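Local coordinates for protein acetyltransferase of GNAT family (Staphylococcus aureus subsp. aureus Mu50, PDB 3D8P) that probably transfers an acetyl group from acetyl-coenzyme A to an acceptor that remains unidentified, as expected of a member of the GNAT acetyltransferase family, at residues I72-D75 against S79-K82; G52-L57 against I104-E109; Q38-L41 against N47-N50; D113-G118 against N133-I138. All coordinates share one frame; numbering follows the deposited sequence.

Overall arrangement
From the N terminus, interaction 3 closes first, a short loop in which the segment after helix 14-28 meets helix 44-49. Interaction 2 opens next at strand 54-59 and closes on helix 95-109. Within its span falls interaction 1, the turn end of the hairpin of strands 65-73 and 78-86. Interaction 4 follows, joining strand 114-119 to the segment 133-138 beyond helix 124-132. No two loops cross. Interactions 1, 2 and 4 share one mixed sheet: Ser79 bonds to Gly114 and Tyr116, and Ile115 touches Ile104 and Cys107. Tyr48 links interaction 3 to this sheet through Ile72, Lys82 and Phe55. Interactions 3 and 4 lie farthest apart, about 21 Å between centres.

Interaction 1 (I72-D75 against S79-K82); sequences IRLD and SALK
Ile72 and Ala80 form an antiparallel hydrogen-bonded pair at the turn end of the beta hairpin made by strands 65-73 and 78-86. Two bonds define it: Ile72 N gives to Ala80 O at 2.7 Å and Ala80 N gives to Ile72 O at 2.8 Å, each with an N-H...O angle of 163°. Next to it Arg73 and Ser79 are a non-hydrogen-bonded pair, their CA atoms 4.4 Å apart.

Leu74, just past the strand, bends back over the partner. Its CB lies 4.2 Å from Ser79 N. One atom further, CG is 3.8 Å from Ser79 CA, a position reached because CG stands beside the backbone N and opposite the carbonyl carbon (chi1 -53°). There the chain forks: CD1 rests 3.8 Å from Ser79 O, while CD2 approaches Ala80 CB at 4.2 Å. The leucine thus spans the Ser79-Ala80 peptide, one methyl on each residue.

Ala80 CB also receives Ile72 CG1, at 3.6 Å, so the small methyl has apolar carbon from Ile72 of the outgoing strand and from Leu74 just beyond it. Ser79 and Arg73 point to the other face of the sheet, and their polar ends are used elsewhere: Ser79 OG bonds to Gly114 O of the next strand, and Arg73 NH2 to Asn77 OD1 within the turn.

The chemistry therefore divides by atom type: peptide groups set the register through two nearly straight bonds, whereas between Ile72, Leu74 and Ala80 the side-chain contacts are aliphatic.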
loop_
_atom_site.group_PDB
_atom_site.type_symbol
_atom_site.label_atom_id
_atom_site.label_comp_id
_atom_site.label_asym_id
_atom_site.label_seq_id
_atom_site.Cartn_x
_atom_site.Cartn_y
_atom_site.Cartn_z
ATOM N N ILE A 72 3.432 1.445 6.940
ATOM C CA ILE A 72 4.453 1.848 7.910
ATOM C C ILE A 72 3.799 2.431 9.157
ATOM O O ILE A 72 2.770 3.087 9.113
ATOM C CB ILE A 72 5.567 2.800 7.351
ATOM C CG1 ILE A 72 4.983 4.095 6.824
ATOM C CG2 ILE A 72 6.396 2.079 6.264
ATOM C CD1 ILE A 72 6.015 5.228 6.637
ATOM N N ARG A 73 4.440 2.188 10.278
ATOM C CA ARG A 73 4.019 2.702 11.538
ATOM C C ARG A 73 4.635 4.090 11.797
ATOM O O ARG A 73 5.832 4.282 11.651
ATOM C CB ARG A 73 4.391 1.693 12.626
ATOM C CG ARG A 73 3.958 2.147 13.983
ATOM C CD ARG A 73 3.620 1.016 14.899
ATOM N NE ARG A 73 2.774 1.534 15.976
ATOM C CZ ARG A 73 1.989 0.790 16.749
ATOM N NH1 ARG A 73 1.919 -0.524 16.566
ATOM N NH2 ARG A 73 1.258 1.372 17.698
ATOM N N LEU A 74 3.792 5.064 12.145
ATOM C CA LEU A 74 4.237 6.441 12.441
ATOM C C LEU A 74 4.271 6.620 13.941
ATOM O O LEU A 74 3.974 5.682 14.652
ATOM C CB LEU A 74 3.258 7.451 11.857
ATOM C CG LEU A 74 2.910 7.336 10.376
ATOM C CD1 LEU A 74 1.954 8.483 10.036
ATOM C CD2 LEU A 74 4.197 7.335 9.502
ATOM N N ASP A 75 4.626 7.816 14.418
ATOM C CA ASP A 75 4.533 8.146 15.857
ATOM C C ASP A 75 3.047 8.307 16.251
ATOM O O ASP A 75 2.182 8.393 15.398
ATOM C CB ASP A 75 5.274 9.463 16.190
ATOM C CG ASP A 75 5.720 9.556 17.666
ATOM O OD1 ASP A 75 5.484 8.612 18.469
ATOM O OD2 ASP A 75 6.353 10.571 18.041
ATOM N N SER A 79 -0.370 5.426 11.255
ATOM C CA SER A 79 0.293 4.599 10.239
ATOM C C SER A 79 0.123 5.229 8.867
ATOM O O SER A 79 -0.727 6.112 8.693
ATOM C CB SER A 79 -0.321 3.211 10.228
ATOM O OG SER A 79 -1.679 3.269 9.829
ATOM N N ALA A 80 0.952 4.790 7.919
ATOM C CA ALA A 80 0.869 5.199 6.533
ATOM C C ALA A 80 0.791 3.990 5.594
ATOM O O ALA A 80 1.623 3.058 5.671
ATOM C CB ALA A 80 2.052 6.070 6.175
ATOM N N LEU A 81 -0.192 4.028 4.697
ATOM C CA LEU A 81 -0.373 2.999 3.669
ATOM C C LEU A 81 0.606 3.271 2.520
ATOM O O LEU A 81 0.820 4.412 2.144
ATOM C CB LEU A 81 -1.815 2.966 3.177
ATOM C CG LEU A 81 -2.348 1.673 2.580
ATOM C CD1 LEU A 81 -2.524 0.593 3.668
ATOM C CD2 LEU A 81 -3.677 1.887 1.850
ATOM N N LYS A 82 1.232 2.209 2.025
ATOM C CA LYS A 82 2.205 2.283 0.960
ATOM C C LYS A 82 2.040 1.169 -0.059
ATOM O O LYS A 82 1.530 0.092 0.248
ATOM C CB LYS A 82 3.616 2.221 1.524
ATOM C CG LYS A 82 3.883 3.250 2.626
ATOM C CD LYS A 82 5.221 3.904 2.484
ATOM C CE LYS A 82 5.146 5.087 1.559
ATOM N NZ LYS A 82 4.457 6.245 2.210
#

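Interaction 2 (G52-L57 against I104-E109); sequences GGQFWL and IMTCKE
Gln54 and Thr106 bury the most surface here, and they meet through a methyl resting on an amide. Thr106 CG2 is 3.4 Å from Gln54 CD and 3.6 Å from both Gln54 OE1 and NE2; such near-equal separations put the methyl over the flat of the carboxamide and not at its rim. Thr106 CB comes closer to the oxygen, 3.2 Å from Gln54 OE1. No hydrogen bond crosses the contact.

What fixes the rotation of the amide is the indole two residues along the strand. Trp56 NE1 donates to Gln54 OE1 over 2.9 Å with an N-H...O angle of 174°. The oxygen lies in the ring plane of Trp56, and the donor lies in the carbonyl plane of Gln54 on a lone pair (C=O...N angle 129°). Both side chains leave the same side of the strand, each with CG beside its own backbone N.

This is helix-on-sheet packing of the GNAT fold: strand 54-57 and helix 104-109 run nearly antiparallel, at 151°, with axes 10.6 Å apart. In GNAT relatives the start of the equivalent helix binds the cofactor pyrophosphate, whereas the residues described here lie in its later part.

Trp56 adds CZ2 of its six-membered ring, 3.6 Å from Thr106 OG1, the hydroxyl meeting the ring obliquely. That hydroxyl is bonded within the helix to Lys102 O, and Lys102 itself makes a cation-pi contact with Trp56. On the following residue of the helix, Cys107 SG lies 3.8 Å from Gln54 NE2 and also packs against Leu71 of the adjoining strand.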
loop_
_atom_site.group_PDB
_atom_site.type_symbol
_atom_site.label_atom_id
_atom_site.label_comp_id
_atom_site.label_asym_id
_atom_site.label_seq_id
_atom_site.Cartn_x
_atom_site.Cartn_y
_atom_site.Cartn_z
ATOM N N GLY A 52 7.785 -2.720 12.602
ATOM C CA GLY A 52 6.457 -2.634 13.204
ATOM C C GLY A 52 5.368 -2.378 12.180
ATOM O O GLY A 52 4.242 -2.041 12.550
ATOM N N GLY A 53 5.697 -2.546 10.898
ATOM C CA GLY A 53 4.749 -2.346 9.811
ATOM C C GLY A 53 4.211 -3.651 9.271
ATOM O O GLY A 53 4.260 -4.660 9.951
ATOM N N GLN A 54 3.702 -3.610 8.039
ATOM C CA GLN A 54 3.112 -4.749 7.355
ATOM C C GLN A 54 3.434 -4.716 5.868
ATOM O O GLN A 54 3.638 -3.677 5.285
ATOM C CB GLN A 54 1.586 -4.714 7.477
ATOM C CG GLN A 54 1.018 -4.779 8.894
ATOM C CD GLN A 54 -0.455 -4.402 8.944
ATOM O OE1 GLN A 54 -1.252 -4.914 8.184
ATOM N NE2 GLN A 54 -0.813 -3.485 9.841
ATOM N N PHE A 55 3.501 -5.887 5.261
ATOM C CA PHE A 55 3.533 -5.978 3.814
ATOM C C PHE A 55 2.911 -7.320 3.426
ATOM O O PHE A 55 3.417 -8.402 3.783
ATOM C CB PHE A 55 4.936 -5.756 3.224
ATOM C CG PHE A 55 4.890 -5.204 1.848
ATOM C CD1 PHE A 55 4.419 -5.985 0.795
ATOM C CD2 PHE A 55 5.223 -3.890 1.597
ATOM C CE1 PHE A 55 4.332 -5.488 -0.478
ATOM C CE2 PHE A 55 5.144 -3.381 0.321
ATOM C CZ PHE A 55 4.696 -4.178 -0.726
ATOM N N TRP A 56 1.780 -7.223 2.723
ATOM C CA TRP A 56 0.978 -8.370 2.322
ATOM C C TRP A 56 0.935 -8.488 0.807
ATOM O O TRP A 56 0.992 -7.482 0.082
ATOM C CB TRP A 56 -0.454 -8.242 2.856
ATOM C CG TRP A 56 -0.557 -8.040 4.342
ATOM C CD1 TRP A 56 -0.836 -6.859 4.991
ATOM C CD2 TRP A 56 -0.387 -9.030 5.370
ATOM N NE1 TRP A 56 -0.840 -7.057 6.349
ATOM C CE2 TRP A 56 -0.571 -8.377 6.612
ATOM C CE3 TRP A 56 -0.109 -10.405 5.362
ATOM C CZ2 TRP A 56 -0.488 -9.049 7.829
ATOM C CZ3 TRP A 56 -0.017 -11.071 6.562
ATOM C CH2 TRP A 56 -0.195 -10.386 7.789
ATOM N N LEU A 57 0.862 -9.727 0.340
ATOM C CA LEU A 57 0.741 -10.021 -1.080
ATOM C C LEU A 57 -0.533 -10.792 -1.323
ATOM O O LEU A 57 -0.839 -11.737 -0.601
ATOM C CB LEU A 57 1.907 -10.891 -1.561
ATOM C CG LEU A 57 3.306 -10.371 -1.262
ATOM C CD1 LEU A 57 4.336 -11.361 -1.739
ATOM C CD2 LEU A 57 3.517 -8.987 -1.896
ATOM N N ILE A 104 -6.461 -3.458 7.878
ATOM C CA ILE A 104 -7.309 -2.914 8.953
ATOM C C ILE A 104 -7.381 -3.870 10.150
ATOM O O ILE A 104 -7.212 -3.459 11.295
ATOM C CB ILE A 104 -8.693 -2.487 8.419
ATOM C CG1 ILE A 104 -8.513 -1.203 7.597
ATOM C CG2 ILE A 104 -9.702 -2.234 9.572
ATOM C CD1 ILE A 104 -9.622 -0.953 6.673
HETATM N N MSE A 105 -7.574 -5.154 9.883
HETATM C CA MSE A 105 -7.611 -6.160 10.949
HETATM C C MSE A 105 -6.288 -6.214 11.716
HETATM O O MSE A 105 -6.280 -6.308 12.938
HETATM C CB MSE A 105 -7.903 -7.524 10.342
HETATM C CG MSE A 105 -8.022 -8.642 11.326
HETATM SE SE MSE A 105 -7.300 -10.303 10.560
HETATM C CE MSE A 105 -5.376 -9.820 10.476
ATOM N N THR A 106 -5.167 -6.160 10.996
ATOM C CA THR A 106 -3.848 -6.219 11.628
ATOM C C THR A 106 -3.576 -4.950 12.438
ATOM O O THR A 106 -2.956 -5.006 13.493
ATOM C CB THR A 106 -2.735 -6.484 10.574
ATOM O OG1 THR A 106 -3.123 -7.594 9.750
ATOM C CG2 THR A 106 -1.351 -6.760 11.230
ATOM N N CYS A 107 -4.043 -3.809 11.948
ATOM C CA CYS A 107 -3.908 -2.553 12.670
ATOM C C CYS A 107 -4.677 -2.601 13.990
ATOM O O CYS A 107 -4.211 -2.085 15.009
ATOM C CB CYS A 107 -4.458 -1.392 11.835
ATOM S SG CYS A 107 -3.446 -0.886 10.479
ATOM N N LYS A 108 -5.858 -3.209 13.975
ATOM C CA LYS A 108 -6.639 -3.332 15.197
ATOM C C LYS A 108 -5.909 -4.173 16.243
ATOM O O LYS A 108 -5.865 -3.802 17.421
ATOM C CB LYS A 108 -8.046 -3.860 14.900
ATOM C CG LYS A 108 -8.861 -2.808 14.128
ATOM C CD LYS A 108 -10.269 -3.270 13.790
ATOM C CE LYS A 108 -11.092 -2.165 13.081
ATOM N NZ LYS A 108 -12.448 -2.709 12.721
ATOM N N GLU A 109 -5.314 -5.289 15.820
ATOM C CA GLU A 109 -4.541 -6.114 16.738
ATOM C C GLU A 109 -3.358 -5.336 17.308
ATOM O O GLU A 109 -2.981 -5.534 18.454
ATOM C CB GLU A 109 -3.976 -7.358 16.046
ATOM C CG GLU A 109 -4.989 -8.365 15.543
ATOM C CD GLU A 109 -4.355 -9.395 14.600
ATOM O OE1 GLU A 109 -3.126 -9.332 14.356
ATOM O OE2 GLU A 109 -5.092 -10.255 14.084
#

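Interaction 3 (Q38-L41 against N47-N50); sequences QPDL and NYLN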
loop_
_atom_site.group_PDB
_atom_site.type_symbol
_atom_site.label_atom_id
_atom_site.label_comp_id
_atom_site.label_asym_id
_atom_site.label_seq_id
_atom_site.Cartn_x
_atom_site.Cartn_y
_atom_site.Cartn_z
ATOM N N GLN A 38 12.930 4.079 -5.353
ATOM C CA GLN A 38 12.124 3.339 -4.382
ATOM C C GLN A 38 12.965 2.359 -3.584
ATOM O O GLN A 38 12.689 1.160 -3.587
ATOM C CB GLN A 38 11.009 2.609 -5.128
ATOM C CG GLN A 38 10.274 3.531 -6.123
ATOM C CD GLN A 38 9.136 2.854 -6.844
ATOM O OE1 GLN A 38 8.062 2.660 -6.279
ATOM N NE2 GLN A 38 9.356 2.519 -8.108
ATOM N N PRO A 39 13.985 2.874 -2.865
ATOM C CA PRO A 39 14.857 2.001 -2.075
ATOM C C PRO A 39 14.149 1.135 -1.029
ATOM O O PRO A 39 14.664 0.085 -0.700
ATOM C CB PRO A 39 15.839 2.985 -1.414
ATOM C CG PRO A 39 15.149 4.365 -1.513
ATOM C CD PRO A 39 14.380 4.304 -2.765
ATOM N N ASP A 40 13.000 1.554 -0.499
ATOM C CA ASP A 40 12.283 0.739 0.496
ATOM C C ASP A 40 11.989 -0.640 -0.042
ATOM O O ASP A 40 12.028 -1.596 0.715
ATOM C CB ASP A 40 10.974 1.387 1.009
ATOM C CG ASP A 40 10.025 1.789 -0.112
ATOM O OD1 ASP A 40 10.471 2.540 -1.005
ATOM O OD2 ASP A 40 8.827 1.396 -0.057
ATOM N N LEU A 41 11.740 -0.743 -1.348
ATOM C CA LEU A 41 11.491 -2.037 -1.981
ATOM C C LEU A 41 12.717 -2.974 -2.005
ATOM O O LEU A 41 12.565 -4.166 -2.180
ATOM C CB LEU A 41 10.949 -1.847 -3.398
ATOM C CG LEU A 41 9.644 -1.090 -3.591
ATOM C CD1 LEU A 41 9.286 -1.046 -5.093
ATOM C CD2 LEU A 41 8.523 -1.709 -2.731
ATOM N N ASN A 47 12.401 -2.508 6.055
ATOM C CA ASN A 47 11.603 -1.261 6.035
ATOM C C ASN A 47 10.162 -1.401 6.510
ATOM O O ASN A 47 9.633 -0.451 7.055
ATOM C CB ASN A 47 11.622 -0.595 4.657
ATOM C CG ASN A 47 13.018 -0.231 4.220
ATOM O OD1 ASN A 47 13.423 -0.555 3.118
ATOM N ND2 ASN A 47 13.780 0.372 5.109
ATOM N N TYR A 48 9.557 -2.572 6.338
ATOM C CA TYR A 48 8.134 -2.782 6.673
ATOM C C TYR A 48 7.910 -3.752 7.809
ATOM O O TYR A 48 7.261 -3.397 8.774
ATOM C CB TYR A 48 7.348 -3.273 5.448
ATOM C CG TYR A 48 7.241 -2.238 4.362
ATOM C CD1 TYR A 48 6.182 -1.330 4.347
ATOM C CD2 TYR A 48 8.207 -2.146 3.356
ATOM C CE1 TYR A 48 6.075 -0.354 3.335
ATOM C CE2 TYR A 48 8.118 -1.196 2.363
ATOM C CZ TYR A 48 7.029 -0.293 2.361
ATOM O OH TYR A 48 6.910 0.661 1.377
ATOM N N LEU A 49 8.443 -4.968 7.699
ATOM C CA LEU A 49 8.154 -6.008 8.668
ATOM C C LEU A 49 8.863 -5.828 9.997
ATOM O O LEU A 49 8.242 -5.983 11.029
ATOM C CB LEU A 49 8.441 -7.398 8.093
ATOM C CG LEU A 49 7.787 -7.734 6.742
ATOM C CD1 LEU A 49 7.964 -9.229 6.400
ATOM C CD2 LEU A 49 6.321 -7.313 6.693
ATOM N N ASN A 50 10.142 -5.471 9.979
ATOM C CA ASN A 50 10.934 -5.376 11.201
ATOM C C ASN A 50 10.745 -4.085 11.960
ATOM O O ASN A 50 11.196 -3.957 13.102
ATOM C CB ASN A 50 12.428 -5.530 10.886
ATOM C CG ASN A 50 12.784 -6.909 10.408
ATOM O OD1 ASN A 50 11.957 -7.831 10.466
ATOM N ND2 ASN A 50 14.033 -7.076 9.935
#
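Tyr48 OH donates to Asp40 OD2 across 2.5 Å, a short bond between the loop and helix 44-49. The carboxylate oxygen sits at the edge of the phenol ring, in its plane, and is approached on its anti side, 15° out of the carboxylate plane; the two flat groups are turned 48° apart. Asp40 reaches the phenol because its CG lies between the backbone N and the carbonyl carbon (chi1 54°). This also leaves Asp40 CB 4.1 Å from Tyr48 CE2. Beside it Asn47 packs on the turn, with its CB 4.1 Å from Asp40 O.

In the next shell, Leu41 N bonds to Gln38 O at 3.1 Å and so closes the turn that presents Asp40. Ser51 OG bonds to the carbonyls of Asn47 and Tyr48, where the helix contains a wider pi-type turn. Just upstream, Asp34, Asp36 and Asp37 bind a calcium ion.

Leu41 packs on Ile18 and Ile21 of helix 14-28, while the Tyr48 ring meets Phe55 edge-to-face and touches Lys82 and Lys83, setting the contact between that helix and strands 54-59 and 78-86.

Interaction 4 (D113-G118 against N133-I138); sequences DGIYLG and NGFREI. With EDO (1,2-ethanediol), chain G.
The later part of the GNAT sheet supplies this contact: strand 114-119, helix 124-132 and strand 136-138 form a beta-alpha-beta crossover whose two strands are separated by strand 155-160. Ile115 and Leu117 meet Phe135 across that intervening strand, and Tyr116 meets Ile138 on the other face.

Phe135 CE2 is the focus of the first cluster. It lies 3.5 Å from Leu117 CD2, 4.0 Å from Ile115 CG2 and 3.6 Å from Ile115 O. Leu117 CG stands between its backbone N and carbonyl carbon (chi1 70°), which turns CD2 onto the ring, their side chains crossing at about a right angle. On the other face, Ile138 CD1 touches the edge of the Tyr116 ring, in its plane, 3.5 Å from CE1. The side-chain contacts are apolar, and no hydrogen bond joins the segments.

At the far end, Gly118 O accepts a 2.8 Å bond from 1,2-ethanediol O1. The diol, probably from the crystallisation liquor, also bonds to Met84 N, bridging two neighbouring parallel strands where GNAT relatives hold acetyl-coenzyme A.

Tyr157 and Arg159 of strand 155-160 pack on Phe135 from between, Phe156 packs on Ile138, and helix 95-109 covers Ile115 through Val103 and Cys107.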
loop_
_atom_site.group_PDB
_atom_site.type_symbol
_atom_site.label_atom_id
_atom_site.label_comp_id
_atom_site.label_asym_id
_atom_site.label_seq_id
_atom_site.Cartn_x
_atom_site.Cartn_y
_atom_site.Cartn_z
ATOM N N ASP A 113 -4.450 3.480 15.503
ATOM C CA ASP A 113 -5.661 4.282 15.497
ATOM C C ASP A 113 -6.124 4.780 14.141
ATOM O O ASP A 113 -7.301 5.131 13.970
ATOM C CB ASP A 113 -5.441 5.487 16.411
ATOM C CG ASP A 113 -5.396 5.088 17.873
ATOM O OD1 ASP A 113 -6.082 4.111 18.211
ATOM O OD2 ASP A 113 -4.688 5.735 18.668
ATOM N N GLY A 114 -5.230 4.796 13.167
ATOM C CA GLY A 114 -5.592 5.366 11.883
ATOM C C GLY A 114 -4.552 5.139 10.843
ATOM O O GLY A 114 -3.451 4.786 11.179
ATOM N N ILE A 115 -4.932 5.421 9.596
ATOM C CA ILE A 115 -4.136 5.188 8.413
ATOM C C ILE A 115 -4.179 6.409 7.514
ATOM O O ILE A 115 -5.257 6.810 7.039
ATOM C CB ILE A 115 -4.691 3.963 7.581
ATOM C CG1 ILE A 115 -4.837 2.709 8.460
ATOM C CG2 ILE A 115 -3.802 3.692 6.353
ATOM C CD1 ILE A 115 -5.436 1.500 7.755
ATOM N N TYR A 116 -3.003 6.998 7.306
ATOM C CA TYR A 116 -2.812 8.091 6.384
ATOM C C TYR A 116 -2.262 7.526 5.088
ATOM O O TYR A 116 -1.663 6.468 5.080
ATOM C CB TYR A 116 -1.793 9.103 6.941
ATOM C CG TYR A 116 -2.299 9.964 8.065
ATOM C CD1 TYR A 116 -2.921 11.169 7.791
ATOM C CD2 TYR A 116 -2.130 9.607 9.400
ATOM C CE1 TYR A 116 -3.382 11.978 8.794
ATOM C CE2 TYR A 116 -2.612 10.428 10.426
ATOM C CZ TYR A 116 -3.220 11.620 10.100
ATOM O OH TYR A 116 -3.702 12.477 11.052
ATOM N N LEU A 117 -2.445 8.238 3.988
ATOM C CA LEU A 117 -1.772 7.896 2.746
ATOM C C LEU A 117 -1.659 9.127 1.874
ATOM O O LEU A 117 -2.450 10.058 1.988
ATOM C CB LEU A 117 -2.490 6.754 1.996
ATOM C CG LEU A 117 -3.848 6.968 1.337
ATOM C CD1 LEU A 117 -3.710 7.488 -0.071
ATOM C CD2 LEU A 117 -4.663 5.715 1.358
ATOM N N GLY A 118 -0.641 9.122 1.022
ATOM C CA GLY A 118 -0.484 10.091 -0.048
ATOM C C GLY A 118 -0.482 9.282 -1.343
ATOM O O GLY A 118 -0.002 8.150 -1.374
ATOM N N ASN A 133 -13.836 3.379 0.567
ATOM C CA ASN A 133 -13.392 2.488 1.623
ATOM C C ASN A 133 -12.907 3.178 2.888
ATOM O O ASN A 133 -11.910 2.776 3.471
ATOM C CB ASN A 133 -12.366 1.483 1.064
ATOM C CG ASN A 133 -13.026 0.446 0.177
ATOM O OD1 ASN A 133 -13.671 -0.475 0.671
ATOM N ND2 ASN A 133 -12.911 0.617 -1.136
ATOM N N GLY A 134 -13.643 4.201 3.303
ATOM C CA GLY A 134 -13.502 4.826 4.622
ATOM C C GLY A 134 -12.478 5.928 4.774
ATOM O O GLY A 134 -12.215 6.370 5.885
ATOM N N PHE A 135 -11.894 6.364 3.663
ATOM C CA PHE A 135 -10.860 7.387 3.675
ATOM C C PHE A 135 -11.441 8.751 3.347
ATOM O O PHE A 135 -12.197 8.892 2.399
ATOM C CB PHE A 135 -9.734 7.070 2.673
ATOM C CG PHE A 135 -8.821 5.988 3.116
ATOM C CD1 PHE A 135 -9.155 4.656 2.906
ATOM C CD2 PHE A 135 -7.602 6.302 3.738
ATOM C CE1 PHE A 135 -8.304 3.644 3.345
ATOM C CE2 PHE A 135 -6.741 5.313 4.156
ATOM C CZ PHE A 135 -7.092 3.975 3.971
ATOM N N ARG A 136 -11.058 9.759 4.123
ATOM C CA ARG A 136 -11.467 11.129 3.811
ATOM C C ARG A 136 -10.242 11.839 3.268
ATOM O O ARG A 136 -9.130 11.491 3.630
ATOM C CB ARG A 136 -12.046 11.828 5.050
ATOM C CG ARG A 136 -11.036 12.161 6.148
ATOM C CD ARG A 136 -11.769 12.701 7.369
ATOM N NE ARG A 136 -10.837 13.121 8.415
ATOM C CZ ARG A 136 -10.280 14.317 8.467
ATOM N NH1 ARG A 136 -10.568 15.234 7.559
ATOM N NH2 ARG A 136 -9.436 14.597 9.440
ATOM N N GLU A 137 -10.438 12.800 2.379
ATOM C CA GLU A 137 -9.336 13.604 1.851
ATOM C C GLU A 137 -8.971 14.687 2.819
ATOM O O GLU A 137 -9.850 15.382 3.344
ATOM C CB GLU A 137 -9.655 14.230 0.473
ATOM C CG GLU A 137 -8.376 14.750 -0.202
ATOM C CD GLU A 137 -8.511 15.115 -1.669
ATOM O OE1 GLU A 137 -9.620 15.041 -2.202
ATOM O OE2 GLU A 137 -7.474 15.464 -2.297
ATOM N N ILE A 138 -7.661 14.813 3.054
ATOM C CA ILE A 138 -7.093 15.794 3.981
ATOM C C ILE A 138 -6.108 16.707 3.231
ATOM O O ILE A 138 -5.743 16.462 2.087
ATOM C CB ILE A 138 -6.419 15.129 5.231
ATOM C CG1 ILE A 138 -5.209 14.292 4.842
ATOM C CG2 ILE A 138 -7.390 14.189 5.951
ATOM C CD1 ILE A 138 -4.392 13.729 5.998
HETATM C C1 EDO G . -0.777 4.806 -0.830
HETATM O O1 EDO G . 0.254 5.328 -1.657
HETATM C C2 EDO G . -0.906 3.306 -1.001
HETATM O O2 EDO G . -0.415 2.998 -2.295
#